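Local coordinates for protein aspartate aminotransferase (Giardia lamblia, PDB 3MEB) that probably catalyses the reversible, pyridoxal-phosphate-dependent transfer of the amino group of L-aspartate to 2-oxoglutarate, working as a homodimer, at residues F96-E101 with I332-V337; A102-M107 with C288-H293; Y86-P91 with S325-A330. All coordinates share one frame; numbering follows the deposited sequence.

Contact 1: residues F96-E101 with I332-V337; sequences FPLFLE and IVQVIV. With EDO (1,2-ethanediol), chain H.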
loop_
_atom_site.group_PDB
_atom_site.type_symbol
_atom_site.label_atom_id
_atom_site.label_comp_id
_atom_site.label_asym_id
_atom_site.label_seq_id
_atom_site.Cartn_x
_atom_site.Cartn_y
_atom_site.Cartn_z
ATOM N N PHE A 96 -2.725 13.741 -3.665
ATOM C CA PHE A 96 -3.414 15.017 -3.927
ATOM C C PHE A 96 -2.624 16.221 -3.395
ATOM O O PHE A 96 -2.244 16.226 -2.231
ATOM C CB PHE A 96 -4.808 15.064 -3.280
ATOM C CG PHE A 96 -5.706 13.932 -3.681
ATOM C CD1 PHE A 96 -6.018 13.705 -5.016
ATOM C CD2 PHE A 96 -6.251 13.085 -2.712
ATOM C CE1 PHE A 96 -6.840 12.599 -5.386
ATOM C CE2 PHE A 96 -7.064 12.006 -3.060
ATOM C CZ PHE A 96 -7.368 11.764 -4.395
ATOM N N PRO A 97 -2.479 17.279 -4.199
ATOM C CA PRO A 97 -1.764 18.467 -3.685
ATOM C C PRO A 97 -2.302 19.018 -2.374
ATOM O O PRO A 97 -1.511 19.348 -1.516
ATOM C CB PRO A 97 -1.931 19.472 -4.807
ATOM C CG PRO A 97 -1.953 18.595 -6.051
ATOM C CD PRO A 97 -2.792 17.413 -5.628
ATOM N N LEU A 98 -3.629 19.110 -2.212
ATOM C CA LEU A 98 -4.225 19.521 -0.915
ATOM C C LEU A 98 -3.803 18.647 0.269
ATOM O O LEU A 98 -3.560 19.161 1.336
ATOM C CB LEU A 98 -5.756 19.589 -1.006
ATOM C CG LEU A 98 -6.351 20.707 -1.868
ATOM C CD1 LEU A 98 -7.913 20.567 -2.029
ATOM C CD2 LEU A 98 -5.974 22.068 -1.306
ATOM N N PHE A 99 -3.711 17.335 0.077
ATOM C CA PHE A 99 -3.224 16.424 1.103
ATOM C C PHE A 99 -1.745 16.712 1.405
ATOM O O PHE A 99 -1.346 16.873 2.568
ATOM C CB PHE A 99 -3.425 14.942 0.725
ATOM C CG PHE A 99 -2.656 14.003 1.608
ATOM C CD1 PHE A 99 -3.136 13.677 2.868
ATOM C CD2 PHE A 99 -1.428 13.494 1.209
ATOM C CE1 PHE A 99 -2.418 12.883 3.709
ATOM C CE2 PHE A 99 -0.716 12.666 2.023
ATOM C CZ PHE A 99 -1.187 12.349 3.279
ATOM N N LEU A 100 -0.942 16.828 0.359
ATOM C CA LEU A 100 0.500 17.086 0.550
ATOM C C LEU A 100 0.680 18.419 1.298
ATOM O O LEU A 100 1.465 18.530 2.255
ATOM C CB LEU A 100 1.210 17.109 -0.805
ATOM C CG LEU A 100 1.241 15.765 -1.531
ATOM C CD1 LEU A 100 1.827 15.926 -2.930
ATOM C CD2 LEU A 100 2.016 14.766 -0.746
ATOM N N GLU A 101 -0.084 19.425 0.892
ATOM C CA GLU A 101 -0.052 20.694 1.603
ATOM C C GLU A 101 -0.487 20.505 3.057
ATOM O O GLU A 101 0.139 21.063 3.946
ATOM C CB GLU A 101 -0.940 21.747 0.948
ATOM C CG GLU A 101 -0.845 23.084 1.682
ATOM C CD GLU A 101 -1.741 24.178 1.131
ATOM O OE1 GLU A 101 -2.421 23.983 0.071
ATOM O OE2 GLU A 101 -1.740 25.229 1.810
ATOM N N ILE A 332 -9.836 12.440 3.845
ATOM C CA ILE A 332 -10.207 12.837 5.214
ATOM C C ILE A 332 -9.247 13.910 5.749
ATOM O O ILE A 332 -9.686 14.949 6.235
ATOM C CB ILE A 332 -10.312 11.613 6.160
ATOM C CG1 ILE A 332 -11.462 10.693 5.652
ATOM C CG2 ILE A 332 -10.541 12.025 7.653
ATOM C CD1 ILE A 332 -11.489 9.331 6.360
ATOM N N VAL A 333 -7.941 13.649 5.654
ATOM C CA VAL A 333 -6.942 14.563 6.181
ATOM C C VAL A 333 -7.004 15.949 5.542
ATOM O O VAL A 333 -6.972 16.977 6.248
ATOM C CB VAL A 333 -5.524 13.962 6.047
ATOM C CG1 VAL A 333 -4.443 14.977 6.439
ATOM C CG2 VAL A 333 -5.430 12.698 6.855
ATOM N N GLN A 334 -7.106 15.999 4.219
ATOM C CA GLN A 334 -7.102 17.262 3.525
ATOM C C GLN A 334 -8.380 18.061 3.820
ATOM O O GLN A 334 -8.335 19.282 3.976
ATOM C CB GLN A 334 -6.878 17.043 2.016
ATOM C CG GLN A 334 -8.075 16.656 1.182
ATOM C CD GLN A 334 -7.649 16.363 -0.243
ATOM O OE1 GLN A 334 -6.543 15.849 -0.467
ATOM N NE2 GLN A 334 -8.495 16.715 -1.215
ATOM N N VAL A 335 -9.508 17.363 3.900
ATOM C CA VAL A 335 -10.786 18.034 4.203
ATOM C C VAL A 335 -10.765 18.689 5.619
ATOM O O VAL A 335 -11.275 19.809 5.825
ATOM C CB VAL A 335 -11.974 17.062 4.035
ATOM C CG1 VAL A 335 -13.284 17.618 4.742
ATOM C CG2 VAL A 335 -12.219 16.776 2.515
ATOM N N ILE A 336 -10.209 17.983 6.582
ATOM C CA ILE A 336 -10.054 18.494 7.936
ATOM C C ILE A 336 -9.108 19.707 7.941
ATOM O O ILE A 336 -9.463 20.794 8.427
ATOM C CB ILE A 336 -9.547 17.391 8.917
ATOM C CG1 ILE A 336 -10.662 16.355 9.156
ATOM C CG2 ILE A 336 -9.122 18.022 10.262
ATOM C CD1 ILE A 336 -10.271 15.066 9.893
ATOM N N VAL A 337 -7.908 19.516 7.409
ATOM C CA VAL A 337 -6.846 20.521 7.572
ATOM C C VAL A 337 -7.146 21.870 6.879
ATOM O O VAL A 337 -6.787 22.937 7.376
ATOM C CB VAL A 337 -5.482 19.952 7.141
ATOM C CG1 VAL A 337 -4.427 21.079 7.024
ATOM C CG2 VAL A 337 -5.057 18.897 8.127
HETATM C C1 EDO H . -3.000 24.144 5.379
HETATM O O1 EDO H . -2.169 24.950 4.528
HETATM C C2 EDO H . -3.703 25.035 6.377
HETATM O O2 EDO H . -3.534 26.378 5.922
#
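Gln-334 reaches with its amide into the first turn of helix 97-108. The polar part of the contact is its OE1, which lies 3.2 Å from the backbone N of Phe-99 and 3.4 Å from CB of Phe-96. A glutamine suits this place because the N-terminal turn of a helix presents peptide N-H groups, and the partial positive charge there would probably favour an amide oxygen. With chi1 at 82°, CG sits between the backbone N and the carbonyl carbon, and the extended chain beyond it carries the amide across to the other helix. The amide plane stands 79° from the ring plane of Phe-96, near which OE1 lies obliquely.

The apolar part flanks this amide. CB of Leu-98 rests 3.8 Å from Gln-334 CD. The branched CB of Val-333 meets the edge of the Phe-99 ring, close to its plane, 4.0 Å from CD1.

At the solvent side, Glu-101 OE2 accepts a 2.8 Å hydrogen bond from O1 of 1,2-ethanediol, probably from the crystallisation liquor. The axes of segments 97-101 and 332-337 approach to 8.4 Å at 66°, a steeply crossed helix-helix packing within the aminotransferase fold.

Contact 2: residues A102-M107 with C288-H293; sequences AAQFLM and CLHVVH
His-290 and Gln-104 share one polar partner: OG of Ser-122 is hydrogen-bonded both to His-290 ND1 and to Gln-104 NE2, tying strand to helix. The setting is the helix-on-sheet packing of the aminotransferase large domain, where helix 97-108 lies on the mixed seven-stranded sheet. Strand 287-292, which runs against all the others, is flanked by strand 120-125, which carries Ser-122, and strand 269-274.

The axes of segments 102-107 and 288-292 approach to 9.7 Å. Ala-103, whose CA is the nearest of the helix to the strand, at Cys-288, suits the place because its small methyl fits there, CB lying 3.9 Å from CB of Cys-288. The same methyl meets the His-290 ring at its edge, near the ring plane, 4.1 Å from CE1. Gln-104 offers its aliphatic CG to that carbon at 4.0 Å, so the glutamine supplies both an apolar shaft and a polar end, with amide and ring planes 40° apart.

Both nitrogens of this buried ring are satisfied, which should fix its rotation: while ND1 is held by Ser-122, NE2 is hydrogen-bonded to OE1 of Gln-273, and CB of Met-107 lies 4.5 Å from NE2.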
loop_
_atom_site.group_PDB
_atom_site.type_symbol
_atom_site.label_atom_id
_atom_site.label_comp_id
_atom_site.label_asym_id
_atom_site.label_seq_id
_atom_site.Cartn_x
_atom_site.Cartn_y
_atom_site.Cartn_z
ATOM N N ALA A 102 -1.558 19.734 3.291
ATOM C CA ALA A 102 -2.039 19.474 4.655
ATOM C C ALA A 102 -0.893 18.815 5.462
ATOM O O ALA A 102 -0.575 19.233 6.583
ATOM C CB ALA A 102 -3.301 18.525 4.618
ATOM N N ALA A 103 -0.260 17.815 4.864
ATOM C CA ALA A 103 0.803 17.055 5.562
ATOM C C ALA A 103 2.006 17.923 5.900
ATOM O O ALA A 103 2.498 17.897 7.010
ATOM C CB ALA A 103 1.201 15.812 4.765
ATOM N N GLN A 104 2.464 18.716 4.954
ATOM C CA GLN A 104 3.526 19.682 5.233
ATOM C C GLN A 104 3.162 20.695 6.312
ATOM O O GLN A 104 3.967 20.966 7.189
ATOM C CB GLN A 104 3.884 20.451 3.992
ATOM C CG GLN A 104 4.566 19.611 2.929
ATOM C CD GLN A 104 4.791 20.382 1.656
ATOM O OE1 GLN A 104 4.259 21.465 1.496
ATOM N NE2 GLN A 104 5.583 19.825 0.741
ATOM N N PHE A 105 1.963 21.267 6.224
ATOM C CA PHE A 105 1.483 22.173 7.263
ATOM C C PHE A 105 1.608 21.569 8.643
ATOM O O PHE A 105 2.103 22.225 9.538
ATOM C CB PHE A 105 0.042 22.656 6.956
ATOM C CG PHE A 105 -0.671 23.244 8.115
ATOM C CD1 PHE A 105 -0.548 24.583 8.405
ATOM C CD2 PHE A 105 -1.465 22.472 8.916
ATOM C CE1 PHE A 105 -1.210 25.154 9.496
ATOM C CE2 PHE A 105 -2.145 23.038 10.005
ATOM C CZ PHE A 105 -2.003 24.364 10.291
ATOM N N LEU A 106 1.154 20.337 8.840
ATOM C CA LEU A 106 1.113 19.749 10.159
ATOM C C LEU A 106 2.509 19.492 10.690
ATOM O O LEU A 106 2.786 19.751 11.848
ATOM C CB LEU A 106 0.326 18.425 10.153
ATOM C CG LEU A 106 -1.209 18.526 10.040
ATOM C CD1 LEU A 106 -1.795 17.157 9.896
ATOM C CD2 LEU A 106 -1.774 19.221 11.265
ATOM N N MET A 107 3.407 19.033 9.823
ATOM C CA MET A 107 4.733 18.631 10.263
ATOM C C MET A 107 5.642 19.833 10.441
ATOM O O MET A 107 6.313 19.949 11.473
ATOM C CB MET A 107 5.377 17.705 9.251
ATOM C CG MET A 107 6.769 17.276 9.626
ATOM S SD MET A 107 6.795 16.386 11.171
ATOM C CE MET A 107 5.603 15.105 11.029
ATOM N N CYS A 288 2.582 10.252 4.920
ATOM C CA CYS A 288 3.370 11.011 3.952
ATOM C C CYS A 288 4.847 10.896 4.276
ATOM O O CYS A 288 5.230 10.920 5.471
ATOM C CB CYS A 288 2.971 12.476 3.985
ATOM S SG CYS A 288 3.476 13.455 2.541
ATOM N N LEU A 289 5.642 10.801 3.214
ATOM C CA LEU A 289 7.112 10.809 3.278
ATOM C C LEU A 289 7.617 12.183 2.835
ATOM O O LEU A 289 7.168 12.709 1.784
ATOM C CB LEU A 289 7.697 9.744 2.385
ATOM C CG LEU A 289 9.215 9.575 2.370
ATOM C CD1 LEU A 289 9.785 9.375 3.809
ATOM C CD2 LEU A 289 9.554 8.397 1.461
ATOM N N HIS A 290 8.509 12.766 3.625
ATOM C CA HIS A 290 9.165 14.036 3.256
ATOM C C HIS A 290 10.690 13.883 3.267
ATOM O O HIS A 290 11.222 13.219 4.148
ATOM C CB HIS A 290 8.837 15.126 4.224
ATOM C CG HIS A 290 7.378 15.274 4.547
ATOM N ND1 HIS A 290 6.501 15.974 3.746
ATOM C CD2 HIS A 290 6.669 14.882 5.633
ATOM C CE1 HIS A 290 5.303 15.979 4.305
ATOM N NE2 HIS A 290 5.374 15.336 5.464
ATOM N N VAL A 291 11.345 14.495 2.282
ATOM C CA VAL A 291 12.785 14.676 2.272
ATOM C C VAL A 291 12.948 16.193 2.251
ATOM O O VAL A 291 12.370 16.901 1.406
ATOM C CB VAL A 291 13.506 14.054 1.047
ATOM C CG1 VAL A 291 14.992 14.186 1.211
ATOM C CG2 VAL A 291 13.136 12.570 0.834
ATOM N N VAL A 292 13.653 16.717 3.239
ATOM C CA VAL A 292 13.977 18.165 3.259
ATOM C C VAL A 292 15.492 18.392 3.064
ATOM O O VAL A 292 16.291 18.152 3.989
ATOM C CB VAL A 292 13.559 18.806 4.565
ATOM C CG1 VAL A 292 13.675 20.340 4.451
ATOM C CG2 VAL A 292 12.136 18.376 4.965
ATOM N N HIS A 293 15.896 18.836 1.867
ATOM C CA HIS A 293 17.324 19.070 1.588
ATOM C C HIS A 293 17.730 20.452 2.106
ATOM O O HIS A 293 16.868 21.254 2.530
ATOM C CB HIS A 293 17.660 18.874 0.094
ATOM C CG HIS A 293 17.020 19.856 -0.828
ATOM N ND1 HIS A 293 17.588 21.083 -1.125
ATOM C CD2 HIS A 293 15.863 19.790 -1.538
ATOM C CE1 HIS A 293 16.804 21.723 -1.981
ATOM N NE2 HIS A 293 15.759 20.955 -2.262
#

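Contact 3: residues Y86-P91 with S325-A330; sequences YNKEYP and SAIHGA
Ile-327 carries this contact on two branches that its first torsion spreads apart. With chi1 at 63°, CG1 stands between the backbone N and the carbonyl carbon, and CG2 lies beside the N. The extended second torsion then pushes CD1 out against the loop, while CG2 turns toward Pro-91. A beta-branched side chain suits the place because one residue can fill two sites on the inside of the bent segment 86-91.

CD1 touches backbone atoms, 3.5 Å from O of Asn-87 and 3.6 Å from CA of Lys-88. CG2 packs 3.7 Å from CD of Pro-91, the two side chains crossing at about a right angle. The proline ring also brings CG to 3.5 Å from O of Ser-325, a buried carbonyl oxygen with no polar partner in the model.

The bend is stabilised by an Asx turn: Asn-87 OD1 accepts from the backbone N of Glu-89 at 3.0 Å. The bond is fairly straight at the hydrogen, 163°, although the donor sits above the carbonyl plane, 49° out of it. Asparagine fits because its short amide can reach back to a peptide N-H two residues on.

While its backbone and Pro-91 rest on Ile-327, the loop sends its charges to the second subunit: Lys-88 NZ forms salt bridges with Glu-76 and Glu-284 of the second subunit, and Glu-89 OE1 pairs with Arg-60 of the second subunit. Tyr-90, known as a pyridoxal-phosphate-binding residue, packs on Lys-277 of the second subunit, and its OH is hydrogen-bonded to a sulfate ion, probably from the crystallisation liquor. A loop lent by one subunit to its partner's cofactor site is characteristic of the dimeric aminotransferases of this family.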
loop_
_atom_site.group_PDB
_atom_site.type_symbol
_atom_site.label_atom_id
_atom_site.label_comp_id
_atom_site.label_asym_id
_atom_site.label_seq_id
_atom_site.Cartn_x
_atom_site.Cartn_y
_atom_site.Cartn_z
ATOM N N TYR A 86 -15.349 13.796 -4.871
ATOM C CA TYR A 86 -14.486 12.842 -4.200
ATOM C C TYR A 86 -14.591 11.499 -4.916
ATOM O O TYR A 86 -15.122 10.523 -4.376
ATOM C CB TYR A 86 -14.841 12.765 -2.700
ATOM C CG TYR A 86 -14.584 14.082 -2.019
ATOM C CD1 TYR A 86 -13.295 14.447 -1.652
ATOM C CD2 TYR A 86 -15.603 15.007 -1.801
ATOM C CE1 TYR A 86 -13.013 15.673 -1.055
ATOM C CE2 TYR A 86 -15.324 16.268 -1.207
ATOM C CZ TYR A 86 -14.021 16.577 -0.828
ATOM O OH TYR A 86 -13.673 17.781 -0.244
ATOM N N ASN A 87 -14.060 11.480 -6.137
ATOM C CA ASN A 87 -14.193 10.348 -7.019
ATOM C C ASN A 87 -13.182 9.265 -6.649
ATOM O O ASN A 87 -12.374 9.465 -5.733
ATOM C CB ASN A 87 -14.089 10.771 -8.495
ATOM C CG ASN A 87 -12.692 11.168 -8.923
ATOM O OD1 ASN A 87 -11.697 10.643 -8.444
ATOM N ND2 ASN A 87 -12.621 12.091 -9.900
ATOM N N LYS A 88 -13.250 8.122 -7.339
ATOM C CA LYS A 88 -12.433 6.965 -7.000
ATOM C C LYS A 88 -11.389 6.678 -8.065
ATOM O O LYS A 88 -10.950 5.537 -8.191
ATOM C CB LYS A 88 -13.356 5.743 -6.764
ATOM C CG LYS A 88 -14.273 5.994 -5.549
ATOM C CD LYS A 88 -14.984 4.754 -5.032
ATOM C CE LYS A 88 -16.029 5.138 -3.949
ATOM N NZ LYS A 88 -15.349 5.730 -2.788
ATOM N N GLU A 89 -11.014 7.699 -8.832
ATOM C CA GLU A 89 -10.018 7.537 -9.873
ATOM C C GLU A 89 -8.649 7.466 -9.269
ATOM O O GLU A 89 -8.455 7.767 -8.079
ATOM C CB GLU A 89 -10.099 8.669 -10.898
ATOM C CG GLU A 89 -11.506 8.842 -11.539
ATOM C CD GLU A 89 -11.984 7.542 -12.192
ATOM O OE1 GLU A 89 -11.195 7.006 -12.987
ATOM O OE2 GLU A 89 -13.099 7.066 -11.892
ATOM N N TYR A 90 -7.694 7.023 -10.064
ATOM C CA TYR A 90 -6.331 6.963 -9.581
ATOM C C TYR A 90 -5.919 8.394 -9.170
ATOM O O TYR A 90 -6.096 9.317 -9.955
ATOM C CB TYR A 90 -5.380 6.481 -10.650
ATOM C CG TYR A 90 -5.490 5.031 -11.065
ATOM C CD1 TYR A 90 -5.300 3.989 -10.142
ATOM C CD2 TYR A 90 -5.732 4.694 -12.398
ATOM C CE1 TYR A 90 -5.343 2.643 -10.540
ATOM C CE2 TYR A 90 -5.775 3.356 -12.810
ATOM C CZ TYR A 90 -5.591 2.345 -11.876
ATOM O OH TYR A 90 -5.663 1.055 -12.294
ATOM N N PRO A 91 -5.369 8.559 -7.952
ATOM C CA PRO A 91 -4.841 9.874 -7.608
ATOM C C PRO A 91 -3.527 10.179 -8.311
ATOM O O PRO A 91 -2.937 9.304 -8.988
ATOM C CB PRO A 91 -4.593 9.757 -6.097
ATOM C CG PRO A 91 -4.172 8.316 -5.933
ATOM C CD PRO A 91 -5.042 7.556 -6.918
ATOM N N SER A 325 -0.941 5.635 -4.128
ATOM C CA SER A 325 -1.340 5.429 -2.744
ATOM C C SER A 325 -2.868 5.580 -2.605
ATOM O O SER A 325 -3.571 5.802 -3.609
ATOM C CB SER A 325 -0.485 6.316 -1.820
ATOM O OG SER A 325 0.894 5.867 -1.807
ATOM N N ALA A 326 -3.390 5.359 -1.410
ATOM C CA ALA A 326 -4.814 5.148 -1.223
ATOM C C ALA A 326 -5.575 6.437 -0.895
ATOM O O ALA A 326 -5.203 7.181 -0.000
ATOM C CB ALA A 326 -5.061 4.101 -0.144
ATOM N N ILE A 327 -6.670 6.669 -1.592
ATOM C CA ILE A 327 -7.317 7.982 -1.591
ATOM C C ILE A 327 -8.135 8.331 -0.343
ATOM O O ILE A 327 -8.224 9.482 0.024
ATOM C CB ILE A 327 -8.197 8.164 -2.818
ATOM C CG1 ILE A 327 -9.373 7.161 -2.868
ATOM C CG2 ILE A 327 -7.352 8.052 -4.112
ATOM C CD1 ILE A 327 -10.190 7.205 -4.206
ATOM N N HIS A 328 -8.729 7.349 0.312
ATOM C CA HIS A 328 -9.785 7.664 1.280
ATOM C C HIS A 328 -9.273 8.407 2.493
ATOM O O HIS A 328 -9.859 9.434 2.912
ATOM C CB HIS A 328 -10.572 6.434 1.720
ATOM C CG HIS A 328 -11.899 6.800 2.327
ATOM N ND1 HIS A 328 -12.947 7.235 1.563
ATOM C CD2 HIS A 328 -12.314 6.867 3.609
ATOM C CE1 HIS A 328 -13.969 7.541 2.343
ATOM N NE2 HIS A 328 -13.611 7.335 3.596
ATOM N N GLY A 329 -8.148 7.939 3.043
ATOM C CA GLY A 329 -7.538 8.647 4.158
ATOM C C GLY A 329 -7.021 10.016 3.769
ATOM O O GLY A 329 -7.018 10.948 4.598
ATOM N N ALA A 330 -6.500 10.125 2.553
ATOM C CA ALA A 330 -5.989 11.426 2.021
ATOM C C ALA A 330 -7.101 12.475 1.959
ATOM O O ALA A 330 -6.897 13.647 2.314
ATOM C CB ALA A 330 -5.406 11.252 0.616
#

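How the contacts relate
All three contacts are largely buried, but they differ in what surrounds them. Contact 2 is buried between helix 97-108 and the sheet, contact 1 is a helix pair with Leu-98 and Glu-101 facing solvent, and contact 3 lies at the dimer interface. Helix 97-108 serves contacts 1 and 2, which meet where Val-337 CB lies 3.6 Å from Ala-102 CB. Helix 327-337 serves contacts 1 and 3, joined where Phe-96 CZ lies 3.7 Å from Ile-327 CG2. Contacts 2 and 3 do not touch. Polar groups follow place: contact 2 has a histidine held at both nitrogens by neighbouring strands, whereas contact 3 sets methyl packing on backbone and proline beneath charges that cross between subunits.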